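Phthiocerol/phthiodiolone dimycocerosyl transferase (Mycobacterium tuberculosis, PDB 1Q9J) probably catalyses transfer of mycocerosic acids from mycocerosic acid synthase onto phthiocerol, phthiodiolone and phenolphthiocerol, the final step in making the dimycocerosate (PDIM) waxes. Local coordinates at residues A[41-44]-A[45-49]; A[97-100]-A[101-104]; A[141-144]-A[145-149]; A[369-372]-A[373-376]; A[405-408]-A[409-413]. All coordinates share one frame; numbering follows the deposited sequence.

Interaction 1: residues A[41-44]-A[45-49]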
loop_
_atom_site.group_PDB
_atom_site.type_symbol
_atom_site.label_atom_id
_atom_site.label_comp_id
_atom_site.label_asym_id
_atom_site.label_seq_id
_atom_site.Cartn_x
_atom_site.Cartn_y
_atom_site.Cartn_z
ATOM N N ASP A 41 -17.525 12.127 -15.023
ATOM C CA ASP A 41 -18.737 11.346 -14.758
ATOM C C ASP A 41 -18.399 10.069 -13.996
ATOM O O ASP A 41 -19.138 9.653 -13.098
ATOM C CB ASP A 41 -19.441 10.960 -16.064
ATOM C CG ASP A 41 -20.065 12.144 -16.754
ATOM O OD1 ASP A 41 -20.539 13.063 -16.052
ATOM O OD2 ASP A 41 -20.092 12.155 -17.995
ATOM N N ALA A 42 -17.283 9.456 -14.384
ATOM C CA ALA A 42 -16.803 8.226 -13.770
ATOM C C ALA A 42 -16.446 8.500 -12.316
ATOM O O ALA A 42 -16.838 7.749 -11.418
ATOM C CB ALA A 42 -15.594 7.704 -14.521
ATOM N N PHE A 43 -15.718 9.589 -12.085
ATOM C CA PHE A 43 -15.331 9.965 -10.738
ATOM C C PHE A 43 -16.593 10.226 -9.898
ATOM O O PHE A 43 -16.694 9.766 -8.760
ATOM C CB PHE A 43 -14.433 11.208 -10.771
ATOM C CG PHE A 43 -13.945 11.633 -9.416
ATOM C CD1 PHE A 43 -13.213 10.767 -8.615
ATOM C CD2 PHE A 43 -14.225 12.900 -8.931
ATOM C CE1 PHE A 43 -12.764 11.161 -7.347
ATOM C CE2 PHE A 43 -13.781 13.299 -7.666
ATOM C CZ PHE A 43 -13.050 12.428 -6.877
ATOM N N ASP A 44 -17.564 10.945 -10.462
ATOM C CA ASP A 44 -18.811 11.227 -9.736
ATOM C C ASP A 44 -19.587 9.939 -9.455
ATOM O O ASP A 44 -20.172 9.781 -8.376
ATOM C CB ASP A 44 -19.722 12.187 -10.524
ATOM C CG ASP A 44 -19.193 13.618 -10.553
ATOM O OD1 ASP A 44 -18.780 14.142 -9.491
ATOM O OD2 ASP A 44 -19.223 14.232 -11.632
ATOM N N ALA A 45 -19.608 9.031 -10.434
ATOM C CA ALA A 45 -20.319 7.745 -10.308
ATOM C C ALA A 45 -19.663 6.903 -9.211
ATOM O O ALA A 45 -20.344 6.296 -8.382
ATOM C CB ALA A 45 -20.286 6.989 -11.642
ATOM N N LEU A 46 -18.333 6.886 -9.225
ATOM C CA LEU A 46 -17.560 6.163 -8.237
ATOM C C LEU A 46 -17.941 6.685 -6.851
ATOM O O LEU A 46 -18.323 5.917 -5.966
ATOM C CB LEU A 46 -16.071 6.386 -8.480
ATOM C CG LEU A 46 -15.081 5.712 -7.523
ATOM C CD1 LEU A 46 -14.584 4.400 -8.143
ATOM C CD2 LEU A 46 -13.907 6.648 -7.264
ATOM N N LEU A 47 -17.844 7.996 -6.662
ATOM C CA LEU A 47 -18.186 8.585 -5.379
ATOM C C LEU A 47 -19.570 8.214 -4.898
ATOM O O LEU A 47 -19.803 8.119 -3.700
ATOM C CB LEU A 47 -18.079 10.100 -5.432
ATOM C CG LEU A 47 -16.845 10.617 -4.691
ATOM C CD1 LEU A 47 -16.713 12.106 -4.916
ATOM C CD2 LEU A 47 -16.964 10.294 -3.209
ATOM N N GLU A 48 -20.500 8.007 -5.817
ATOM C CA GLU A 48 -21.835 7.654 -5.387
ATOM C C GLU A 48 -21.890 6.214 -4.933
ATOM O O GLU A 48 -22.799 5.821 -4.209
ATOM C CB GLU A 48 -22.823 7.888 -6.510
ATOM C CG GLU A 48 -23.127 9.346 -6.714
ATOM C CD GLU A 48 -23.939 9.581 -7.957
ATOM O OE1 GLU A 48 -23.398 9.369 -9.063
ATOM O OE2 GLU A 48 -25.120 9.962 -7.828
ATOM N N THR A 49 -20.908 5.426 -5.348
ATOM C CA THR A 49 -20.885 4.036 -4.949
ATOM C C THR A 49 -20.200 3.878 -3.610
ATOM O O THR A 49 -20.405 2.893 -2.910
ATOM C CB THR A 49 -20.140 3.180 -5.959
ATOM O OG1 THR A 49 -20.748 3.318 -7.248
ATOM C CG2 THR A 49 -20.185 1.736 -5.531
#

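Interaction 2: residues A[97-100]-A[101-104]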
loop_
_atom_site.group_PDB
_atom_site.type_symbol
_atom_site.label_atom_id
_atom_site.label_comp_id
_atom_site.label_asym_id
_atom_site.label_seq_id
_atom_site.Cartn_x
_atom_site.Cartn_y
_atom_site.Cartn_z
ATOM N N ARG A 97 -3.197 21.144 -1.600
ATOM C CA ARG A 97 -3.114 21.006 -0.158
ATOM C C ARG A 97 -4.073 19.942 0.360
ATOM O O ARG A 97 -5.289 20.151 0.409
ATOM C CB ARG A 97 -3.434 22.353 0.491
ATOM C CG ARG A 97 -3.563 22.317 1.993
ATOM C CD ARG A 97 -4.709 23.200 2.446
ATOM N NE ARG A 97 -4.886 23.142 3.895
ATOM C CZ ARG A 97 -5.909 23.684 4.549
ATOM N NH1 ARG A 97 -6.859 24.330 3.882
ATOM N NH2 ARG A 97 -5.982 23.583 5.871
ATOM N N LEU A 98 -3.513 18.801 0.745
ATOM C CA LEU A 98 -4.302 17.695 1.270
ATOM C C LEU A 98 -4.567 17.984 2.730
ATOM O O LEU A 98 -3.643 18.295 3.474
ATOM C CB LEU A 98 -3.531 16.384 1.153
ATOM C CG LEU A 98 -3.031 16.042 -0.239
ATOM C CD1 LEU A 98 -2.020 14.946 -0.117
ATOM C CD2 LEU A 98 -4.173 15.656 -1.159
ATOM N N ASP A 99 -5.822 17.870 3.144
ATOM C CA ASP A 99 -6.167 18.138 4.529
ATOM C C ASP A 99 -7.280 17.224 5.034
ATOM O O ASP A 99 -8.396 17.269 4.523
ATOM C CB ASP A 99 -6.608 19.593 4.667
ATOM C CG ASP A 99 -6.902 19.979 6.098
ATOM O OD1 ASP A 99 -7.382 21.106 6.329
ATOM O OD2 ASP A 99 -6.645 19.160 6.999
ATOM N N GLN A 100 -6.964 16.405 6.036
ATOM C CA GLN A 100 -7.927 15.481 6.637
ATOM C C GLN A 100 -9.233 16.146 7.028
ATOM O O GLN A 100 -10.314 15.654 6.707
ATOM C CB GLN A 100 -7.372 14.869 7.911
ATOM C CG GLN A 100 -6.144 14.048 7.748
ATOM C CD GLN A 100 -5.698 13.462 9.076
ATOM O OE1 GLN A 100 -4.947 12.492 9.116
ATOM N NE2 GLN A 100 -6.161 14.057 10.174
ATOM N N SER A 101 -9.115 17.250 7.763
ATOM C CA SER A 101 -10.265 18.003 8.255
ATOM C C SER A 101 -11.156 18.503 7.135
ATOM O O SER A 101 -12.301 18.870 7.374
ATOM C CB SER A 101 -9.785 19.188 9.077
ATOM O OG SER A 101 -8.869 19.952 8.324
ATOM N N VAL A 102 -10.637 18.496 5.912
ATOM C CA VAL A 102 -11.413 18.963 4.779
ATOM C C VAL A 102 -11.933 17.870 3.845
ATOM O O VAL A 102 -13.127 17.630 3.789
ATOM C CB VAL A 102 -10.596 19.974 3.945
ATOM C CG1 VAL A 102 -11.428 20.488 2.776
ATOM C CG2 VAL A 102 -10.141 21.125 4.827
ATOM N N SER A 103 -11.039 17.215 3.114
ATOM C CA SER A 103 -11.433 16.174 2.161
ATOM C C SER A 103 -10.540 14.937 2.322
ATOM O O SER A 103 -9.444 15.030 2.877
ATOM C CB SER A 103 -11.313 16.751 0.741
ATOM O OG SER A 103 -11.634 15.817 -0.263
ATOM N N LEU A 104 -10.987 13.776 1.852
ATOM C CA LEU A 104 -10.153 12.571 1.973
ATOM C C LEU A 104 -9.909 11.949 0.613
ATOM O O LEU A 104 -9.273 10.909 0.509
ATOM C CB LEU A 104 -10.833 11.541 2.867
ATOM C CG LEU A 104 -11.135 11.999 4.292
ATOM C CD1 LEU A 104 -11.807 10.866 5.055
ATOM C CD2 LEU A 104 -9.846 12.405 4.980
#

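Interaction 3: residues A[141-144]-A[145-149]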
loop_
_atom_site.group_PDB
_atom_site.type_symbol
_atom_site.label_atom_id
_atom_site.label_comp_id
_atom_site.label_asym_id
_atom_site.label_seq_id
_atom_site.Cartn_x
_atom_site.Cartn_y
_atom_site.Cartn_z
ATOM N N SER A 141 -12.708 1.600 -14.940
ATOM C CA SER A 141 -13.721 0.731 -15.504
ATOM C C SER A 141 -14.912 1.592 -15.903
ATOM O O SER A 141 -15.559 1.341 -16.906
ATOM C CB SER A 141 -14.156 -0.327 -14.483
ATOM O OG SER A 141 -15.401 -0.929 -14.864
ATOM N N ARG A 142 -15.183 2.624 -15.118
ATOM C CA ARG A 142 -16.305 3.503 -15.405
ATOM C C ARG A 142 -15.959 4.502 -16.496
ATOM O O ARG A 142 -16.824 4.918 -17.262
ATOM C CB ARG A 142 -16.732 4.246 -14.144
ATOM C CG ARG A 142 -16.793 3.353 -12.917
ATOM C CD ARG A 142 -17.587 3.987 -11.795
ATOM N NE ARG A 142 -18.994 3.683 -11.942
ATOM C CZ ARG A 142 -19.704 3.003 -11.052
ATOM N NH1 ARG A 142 -19.135 2.563 -9.938
ATOM N NH2 ARG A 142 -20.986 2.746 -11.293
ATOM N N TYR A 143 -14.697 4.902 -16.565
ATOM C CA TYR A 143 -14.286 5.837 -17.597
ATOM C C TYR A 143 -14.479 5.165 -18.950
ATOM O O TYR A 143 -15.074 5.739 -19.854
ATOM C CB TYR A 143 -12.826 6.223 -17.411
ATOM C CG TYR A 143 -12.305 7.077 -18.537
ATOM C CD1 TYR A 143 -12.749 8.387 -18.714
ATOM C CD2 TYR A 143 -11.376 6.571 -19.437
ATOM C CE1 TYR A 143 -12.268 9.172 -19.765
ATOM C CE2 TYR A 143 -10.890 7.341 -20.486
ATOM C CZ TYR A 143 -11.338 8.639 -20.643
ATOM O OH TYR A 143 -10.829 9.401 -21.663
ATOM N N THR A 144 -13.964 3.946 -19.078
ATOM C CA THR A 144 -14.105 3.183 -20.312
ATOM C C THR A 144 -15.594 3.059 -20.676
ATOM O O THR A 144 -15.965 3.180 -21.840
ATOM C CB THR A 144 -13.476 1.775 -20.167
ATOM O OG1 THR A 144 -12.079 1.904 -19.888
ATOM C CG2 THR A 144 -13.646 0.970 -21.443
ATOM N N ASP A 145 -16.448 2.830 -19.684
ATOM C CA ASP A 145 -17.876 2.725 -19.942
ATOM C C ASP A 145 -18.460 4.105 -20.189
ATOM O O ASP A 145 -19.551 4.235 -20.736
ATOM C CB ASP A 145 -18.612 2.089 -18.757
ATOM C CG ASP A 145 -18.264 0.627 -18.563
ATOM O OD1 ASP A 145 -18.215 -0.116 -19.570
ATOM O OD2 ASP A 145 -18.059 0.222 -17.397
ATOM N N ALA A 146 -17.738 5.135 -19.770
ATOM C CA ALA A 146 -18.196 6.512 -19.939
ATOM C C ALA A 146 -17.866 7.042 -21.332
ATOM O O ALA A 146 -18.615 7.838 -21.893
ATOM C CB ALA A 146 -17.556 7.400 -18.880
ATOM N N VAL A 147 -16.735 6.598 -21.876
ATOM C CA VAL A 147 -16.294 7.008 -23.205
ATOM C C VAL A 147 -16.925 6.081 -24.242
ATOM O O VAL A 147 -17.413 6.534 -25.274
ATOM C CB VAL A 147 -14.743 6.945 -23.326
ATOM C CG1 VAL A 147 -14.313 7.066 -24.783
ATOM C CG2 VAL A 147 -14.110 8.060 -22.500
ATOM N N THR A 148 -16.911 4.783 -23.960
ATOM C CA THR A 148 -17.492 3.802 -24.862
ATOM C C THR A 148 -18.990 4.029 -24.978
ATOM O O THR A 148 -19.553 4.039 -26.070
ATOM C CB THR A 148 -17.244 2.382 -24.356
ATOM O OG1 THR A 148 -15.850 2.088 -24.462
ATOM C CG2 THR A 148 -18.029 1.380 -25.165
ATOM N N THR A 149 -19.630 4.222 -23.837
ATOM C CA THR A 149 -21.060 4.458 -23.796
ATOM C C THR A 149 -21.253 5.827 -23.167
ATOM O O THR A 149 -20.298 6.428 -22.677
ATOM C CB THR A 149 -21.750 3.412 -22.928
ATOM O OG1 THR A 149 -21.263 2.113 -23.288
ATOM C CG2 THR A 149 -23.252 3.473 -23.121
#

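Interaction 4: residues A[369-372]-A[373-376]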
loop_
_atom_site.group_PDB
_atom_site.type_symbol
_atom_site.label_atom_id
_atom_site.label_comp_id
_atom_site.label_asym_id
_atom_site.label_seq_id
_atom_site.Cartn_x
_atom_site.Cartn_y
_atom_site.Cartn_z
ATOM N N TYR A 369 1.836 10.540 1.214
ATOM C CA TYR A 369 1.915 11.955 1.554
ATOM C C TYR A 369 1.636 12.169 3.023
ATOM O O TYR A 369 0.900 13.077 3.370
ATOM C CB TYR A 369 0.915 12.781 0.756
ATOM C CG TYR A 369 1.346 13.066 -0.659
ATOM C CD1 TYR A 369 1.331 12.063 -1.629
ATOM C CD2 TYR A 369 1.752 14.350 -1.039
ATOM C CE1 TYR A 369 1.706 12.333 -2.946
ATOM C CE2 TYR A 369 2.127 14.628 -2.351
ATOM C CZ TYR A 369 2.101 13.616 -3.296
ATOM O OH TYR A 369 2.452 13.872 -4.596
ATOM N N CYS A 370 2.197 11.336 3.890
ATOM C CA CYS A 370 1.969 11.538 5.308
ATOM C C CYS A 370 2.584 12.877 5.735
ATOM O O CYS A 370 3.376 13.475 4.996
ATOM C CB CYS A 370 2.562 10.382 6.104
ATOM S SG CYS A 370 4.210 9.904 5.601
ATOM N N SER A 371 2.211 13.358 6.917
ATOM C CA SER A 371 2.742 14.630 7.390
ATOM C C SER A 371 4.227 14.509 7.737
ATOM O O SER A 371 4.674 13.472 8.219
ATOM C CB SER A 371 1.939 15.133 8.605
ATOM O OG SER A 371 2.065 14.265 9.718
ATOM N N ILE A 372 4.986 15.572 7.467
ATOM C CA ILE A 372 6.428 15.625 7.737
ATOM C C ILE A 372 6.772 14.930 9.053
ATOM O O ILE A 372 5.933 14.829 9.947
ATOM C CB ILE A 372 6.933 17.117 7.793
ATOM C CG1 ILE A 372 7.151 17.661 6.377
ATOM C CG2 ILE A 372 8.222 17.230 8.604
ATOM C CD1 ILE A 372 8.360 17.071 5.647
ATOM N N SER A 373 8.002 14.440 9.152
ATOM C CA SER A 373 8.481 13.775 10.354
ATOM C C SER A 373 7.941 12.366 10.538
ATOM O O SER A 373 8.022 11.810 11.636
ATOM C CB SER A 373 8.162 14.606 11.601
ATOM O OG SER A 373 6.842 14.391 12.035
ATOM N N VAL A 374 7.391 11.785 9.474
ATOM C CA VAL A 374 6.876 10.422 9.554
ATOM C C VAL A 374 8.036 9.461 9.348
ATOM O O VAL A 374 8.647 9.426 8.277
ATOM C CB VAL A 374 5.800 10.132 8.475
ATOM C CG1 VAL A 374 5.463 8.648 8.463
ATOM C CG2 VAL A 374 4.543 10.910 8.775
ATOM N N PRO A 375 8.368 8.681 10.383
ATOM C CA PRO A 375 9.463 7.714 10.309
ATOM C C PRO A 375 9.042 6.543 9.438
ATOM O O PRO A 375 8.888 5.420 9.914
ATOM C CB PRO A 375 9.657 7.308 11.765
ATOM C CG PRO A 375 8.257 7.370 12.301
ATOM C CD PRO A 375 7.750 8.669 11.721
ATOM N N LEU A 376 8.850 6.810 8.158
ATOM C CA LEU A 376 8.425 5.765 7.264
ATOM C C LEU A 376 9.570 5.158 6.485
ATOM O O LEU A 376 9.954 5.661 5.429
ATOM C CB LEU A 376 7.373 6.294 6.289
ATOM C CG LEU A 376 6.816 5.260 5.304
ATOM C CD1 LEU A 376 6.042 4.216 6.082
ATOM C CD2 LEU A 376 5.929 5.932 4.281
#

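Interaction 5: residues A[405-408]-A[409-413]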
loop_
_atom_site.group_PDB
_atom_site.type_symbol
_atom_site.label_atom_id
_atom_site.label_comp_id
_atom_site.label_asym_id
_atom_site.label_seq_id
_atom_site.Cartn_x
_atom_site.Cartn_y
_atom_site.Cartn_z
ATOM N N ALA A 405 22.021 -2.010 -4.121
ATOM C CA ALA A 405 22.677 -3.199 -3.578
ATOM C C ALA A 405 21.754 -4.384 -3.814
ATOM O O ALA A 405 22.183 -5.457 -4.239
ATOM C CB ALA A 405 22.927 -3.027 -2.084
ATOM N N ILE A 406 20.477 -4.158 -3.527
ATOM C CA ILE A 406 19.431 -5.148 -3.698
ATOM C C ILE A 406 19.228 -5.380 -5.190
ATOM O O ILE A 406 18.963 -6.499 -5.632
ATOM C CB ILE A 406 18.118 -4.632 -3.082
ATOM C CG1 ILE A 406 18.318 -4.403 -1.583
ATOM C CG2 ILE A 406 16.984 -5.606 -3.350
ATOM C CD1 ILE A 406 17.150 -3.749 -0.899
ATOM N N ARG A 407 19.371 -4.306 -5.957
ATOM C CA ARG A 407 19.207 -4.338 -7.409
ATOM C C ARG A 407 20.116 -5.374 -8.059
ATOM O O ARG A 407 19.646 -6.334 -8.668
ATOM C CB ARG A 407 19.521 -2.952 -7.991
ATOM C CG ARG A 407 18.588 -2.466 -9.107
ATOM C CD ARG A 407 18.770 -3.212 -10.422
ATOM N NE ARG A 407 18.542 -4.645 -10.273
ATOM C CZ ARG A 407 17.386 -5.192 -9.901
ATOM N NH1 ARG A 407 16.335 -4.426 -9.641
ATOM N NH2 ARG A 407 17.282 -6.511 -9.781
ATOM N N SER A 408 21.423 -5.175 -7.925
ATOM C CA SER A 408 22.389 -6.083 -8.528
ATOM C C SER A 408 22.299 -7.494 -7.935
ATOM O O SER A 408 22.614 -8.477 -8.605
ATOM C CB SER A 408 23.807 -5.521 -8.365
ATOM O OG SER A 408 24.634 -5.857 -9.477
ATOM N N LEU A 409 21.850 -7.586 -6.687
ATOM C CA LEU A 409 21.733 -8.878 -6.019
ATOM C C LEU A 409 20.639 -9.752 -6.627
ATOM O O LEU A 409 20.748 -10.977 -6.622
ATOM C CB LEU A 409 21.474 -8.684 -4.525
ATOM C CG LEU A 409 21.557 -9.919 -3.631
ATOM C CD1 LEU A 409 22.848 -10.662 -3.883
ATOM C CD2 LEU A 409 21.467 -9.485 -2.173
ATOM N N LEU A 410 19.589 -9.130 -7.155
ATOM C CA LEU A 410 18.506 -9.890 -7.771
ATOM C C LEU A 410 18.861 -10.308 -9.193
ATOM O O LEU A 410 18.116 -11.051 -9.841
ATOM C CB LEU A 410 17.207 -9.071 -7.783
ATOM C CG LEU A 410 16.474 -8.849 -6.456
ATOM C CD1 LEU A 410 15.241 -8.002 -6.703
ATOM C CD2 LEU A 410 16.080 -10.188 -5.846
ATOM N N CYS A 411 20.004 -9.830 -9.678
ATOM C CA CYS A 411 20.465 -10.142 -11.037
ATOM C C CYS A 411 21.637 -11.106 -11.001
ATOM O O CYS A 411 22.028 -11.670 -12.022
ATOM C CB CYS A 411 20.893 -8.857 -11.747
ATOM S SG CYS A 411 19.635 -7.562 -11.738
ATOM N N THR A 412 22.182 -11.282 -9.804
ATOM C CA THR A 412 23.314 -12.161 -9.568
ATOM C C THR A 412 22.860 -13.577 -9.203
ATOM O O THR A 412 23.286 -14.556 -9.814
ATOM C CB THR A 412 24.189 -11.608 -8.420
ATOM O OG1 THR A 412 24.744 -10.347 -8.809
ATOM C CG2 THR A 412 25.308 -12.572 -8.077
ATOM N N VAL A 413 21.992 -13.672 -8.203
ATOM C CA VAL A 413 21.488 -14.953 -7.723
ATOM C C VAL A 413 20.950 -15.906 -8.795
ATOM O O VAL A 413 21.247 -17.102 -8.773
ATOM C CB VAL A 413 20.384 -14.737 -6.668
ATOM C CG1 VAL A 413 20.003 -16.064 -6.035
ATOM C CG2 VAL A 413 20.868 -13.763 -5.607
#

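Interaction 1: residues A[41-44]-A[45-49]
Phe43 and Leu46 both carry CG trans to their backbone N (chi1 -178° and 179°), while Leu47 has its chi1 at -106°, away from a staggered value. With these torsions the Phe43 ring and the Leu47 branch run side by side in the same direction from the helix, and the ring's far end, CZ, lies 4.2 Å from Leu47 CD1. Nearer the root of the ring, and on the same side of its plane, Leu46 CD2 approaches Phe43 CD1 at 4.4 Å. Both methyls meet the ring obliquely. One ring thus bridges the side chains three and four residues on.

Underneath runs regular alpha-helical bonding: Leu46 N gives to Ala42 O at 2.8 Å, and Leu47 N to Phe43 O at 3.0 Å with a nearly straight N-H. The polar residues lie on another side of the helix. There the Glu48 chain passes over the Asp44 carbonyl, its CG 3.4 Å from Asp44 O, while the carboxylates stay apart, Asp44 OD1 being 6.7 Å from Glu48 OE1. At the last turn Thr49 OG1 bonds back to Ala45 O at 3.2 Å.

In the fold, Phe43 and Leu47 press helix 36-49 onto Leu105 of strand 105-110, with Phe43 also reaching Leu107. Ala42, Ala45, Leu46 and Thr49 face helix 129-148, at Arg142 and Glu138.

Interaction 2: residues A[97-100]-A[101-104]
Asp99 starts a turn whose torsions are close to type I and holds Ser101, Val102 and Ser103 with its backbone and its carboxylate. The turn lies in the loop entering strand 105-110, in a protein of the CoA-dependent acyltransferase clan. The Gln100 side chain is about 8 Å from that of His124, the proposed proton acceptor.

Among the hydrogen bonds, Asp99 O takes two backbone donors: Val102 N at 2.9 Å, from above the carbonyl plane, and Ser103 N at 3.0 Å. The side chain adds a weak Asx turn, Ser101 N to Asp99 OD2 at 3.2 Å. The same oxygen receives Ser101 OG at 2.7 Å, 38° out of the carboxylate plane. Ser101 turns its hydroxyl there by setting OG between its own N and carbonyl carbon (chi1 54°).

The charge contact is looser. Arg97 NH2 lies 2.9 Å from Asp99 OD1, but this oxygen is well out of the guanidinium plane, no N-H points at it, and the arginine is poorly ordered.

Van der Waals contacts finish the turn. Val102 crosses Asp99 at about a right angle, with Val102 CG2 3.9 Å from Asp99 CB. Further on, Leu104 CD2 lies 3.7 Å from Gln100 O.

Interaction 3: residues A[141-144]-A[145-149]
Tyr143 and Val147, one alpha-helical turn apart near the end of helix 129-148, meet in a CH-pi contact. Val147 CG2 lies over one face of the ring, 3.7 Å from its centroid and 26° off the normal. It is displaced toward the hydroxyl end, with Tyr143 CZ 3.4 Å away. This methyl can reach the ring because it stands beside the backbone N of Val147, trans to the carbonyl carbon.

Beneath the pair, Val147 N bonds to Tyr143 O at 2.8 Å. Ala146 is held less firmly, its N making weak bonds to both Arg142 O and Tyr143 O. One residue earlier, Asp145 N reaches Ser141 O at 3.3 Å with an N-H angle of 150°. The next pair along, Thr144 and Thr148, lie side by side and point the same way. Thr144 O takes Thr148 N at 2.8 Å and, more weakly, Thr148 OG1, so the later hydroxyl folds back onto the helix backbone.

A second shell fixes the polar ends. Tyr143 OH accepts from Asp35 N, just ahead of helix 36-49, which anchors the ring that Val147 covers. Arg142 turns toward Glu138 and helix 36-49, and Asp145 OD1 forms a salt bridge with Arg354 NH2.

Interaction 4: residues A[369-372]-A[373-376]
Ser373 follows Ile372 with its backbone in the left-handed region (phi 75°, psi 16°), uncommon for a residue other than glycine. Its hydroxyl is turned back on the peptide just made: OG sits between the backbone N and the carbonyl carbon (chi1 83°), which brings Ser373 OG to Ile372 O. The modelled separation there is too short to trust at this resolution, so this hydrogen bond is doubtful.

Across the bend the side chains that meet are Cys370 and Val374, four residues apart. The sulfur comes at the branch point of the valine: Cys370 SG is 3.3 Å from Val374 CB and 3.4 Å from Val374 CG1. The placement of the other methyl, Val374 CG2, is doubtful, since the model sets it too close to Ser371 O. Both side chains are buried, while Ile372 and Ser373 at the crest are exposed.

The torsions of Ile372 and Ser373 are near those of a type II beta turn, with Ser371 O 3.4 Å from Val374 N. An inverse gamma turn centred on Pro375 comes directly after it, closed by Leu376 N to Val374 O at 2.6 Å. These successive bends carry the chain from strand 360-368, in the five-stranded sheet, to strand 378-384, in the six-stranded one. The Cys370 side chain lies about 8 Å from that of His124, the probable proton acceptor. Backbone bonds tie Ser371 to Tyr20 and Cys370 to Gln209, and Tyr369 makes a T-shaped contact with the ring of Tyr121.

Interaction 5: residues A[405-408]-A[409-413]
Arg407, Leu410 and Cys411 form the close-packed side of this helix end. The arginine chain bends at chi2 (-71°) and chi3 (59°), doubling back so that its side chain crosses that of Leu410 at about a right angle; Arg407 NH2 comes 3.2 Å from Leu410 CB, obliquely to the guanidinium plane. Cys411 SG instead approaches the guanidinium edge, near its plane, also 3.2 Å from Arg407 NH2. Beside them Leu410 reaches back to Ile406, though more loosely, with Leu410 CD1 4.5 Å from Ile406 CG2. Ile406, Arg407 and Leu410 are all buried.

The looser, more solvent-facing side holds Ser408, which is exposed, with Leu409 and Thr412, which are partly so. Here backbone and hydroxyl do the work. Ser408 O accepts Cys411 N at 3.1 Å and Thr412 OG1 at 2.8 Å, the two arriving from opposite faces of the carbonyl plane. The threonine hydroxyl can return to this oxygen because it lies beside its own backbone N, trans to the carbonyl carbon.

Outside the pair of segments, Ile406 and Leu410 pack on helix 237-253 and on Ile390 of strand 387-393, and Cys411 touches Gln222 of helix 220-230.

Leu409 N bonds to Ala405 O, four back. Bonds to the carbonyl three back appear at Leu410, whose N is shared between Ile406 O at 3.1 Å and Arg407 O at 3.2 Å, and at Cys411; Val413 N returns weakly to Leu409 O. Such mixed alpha and 3-10 bonding is common in the last turns of a helix, here helix 399-412, which packs against the six-stranded sheet.

Overall arrangement
Interactions 1 and 3 are neighbours, their centres 12 Å apart: helices 36-49 and 129-148 touch through Arg142, whose NE lies 3.6 Å from Ala45 CB, and through Ala42 against Tyr143. Interactions 2 and 4 lie nearer the catalytic region. Each has a side chain about 8 Å from that of His124, the probable proton acceptor: Gln100 in one, Cys370 in the other. Their centres are 16 Å apart, and the two loops meet where Leu98 CD1 packs on Tyr369 CB at 3.7 Å. Interaction 5 stands alone, about 43 Å centre to centre from interaction 1, across the chain's centre, consistent with a two-domain protein.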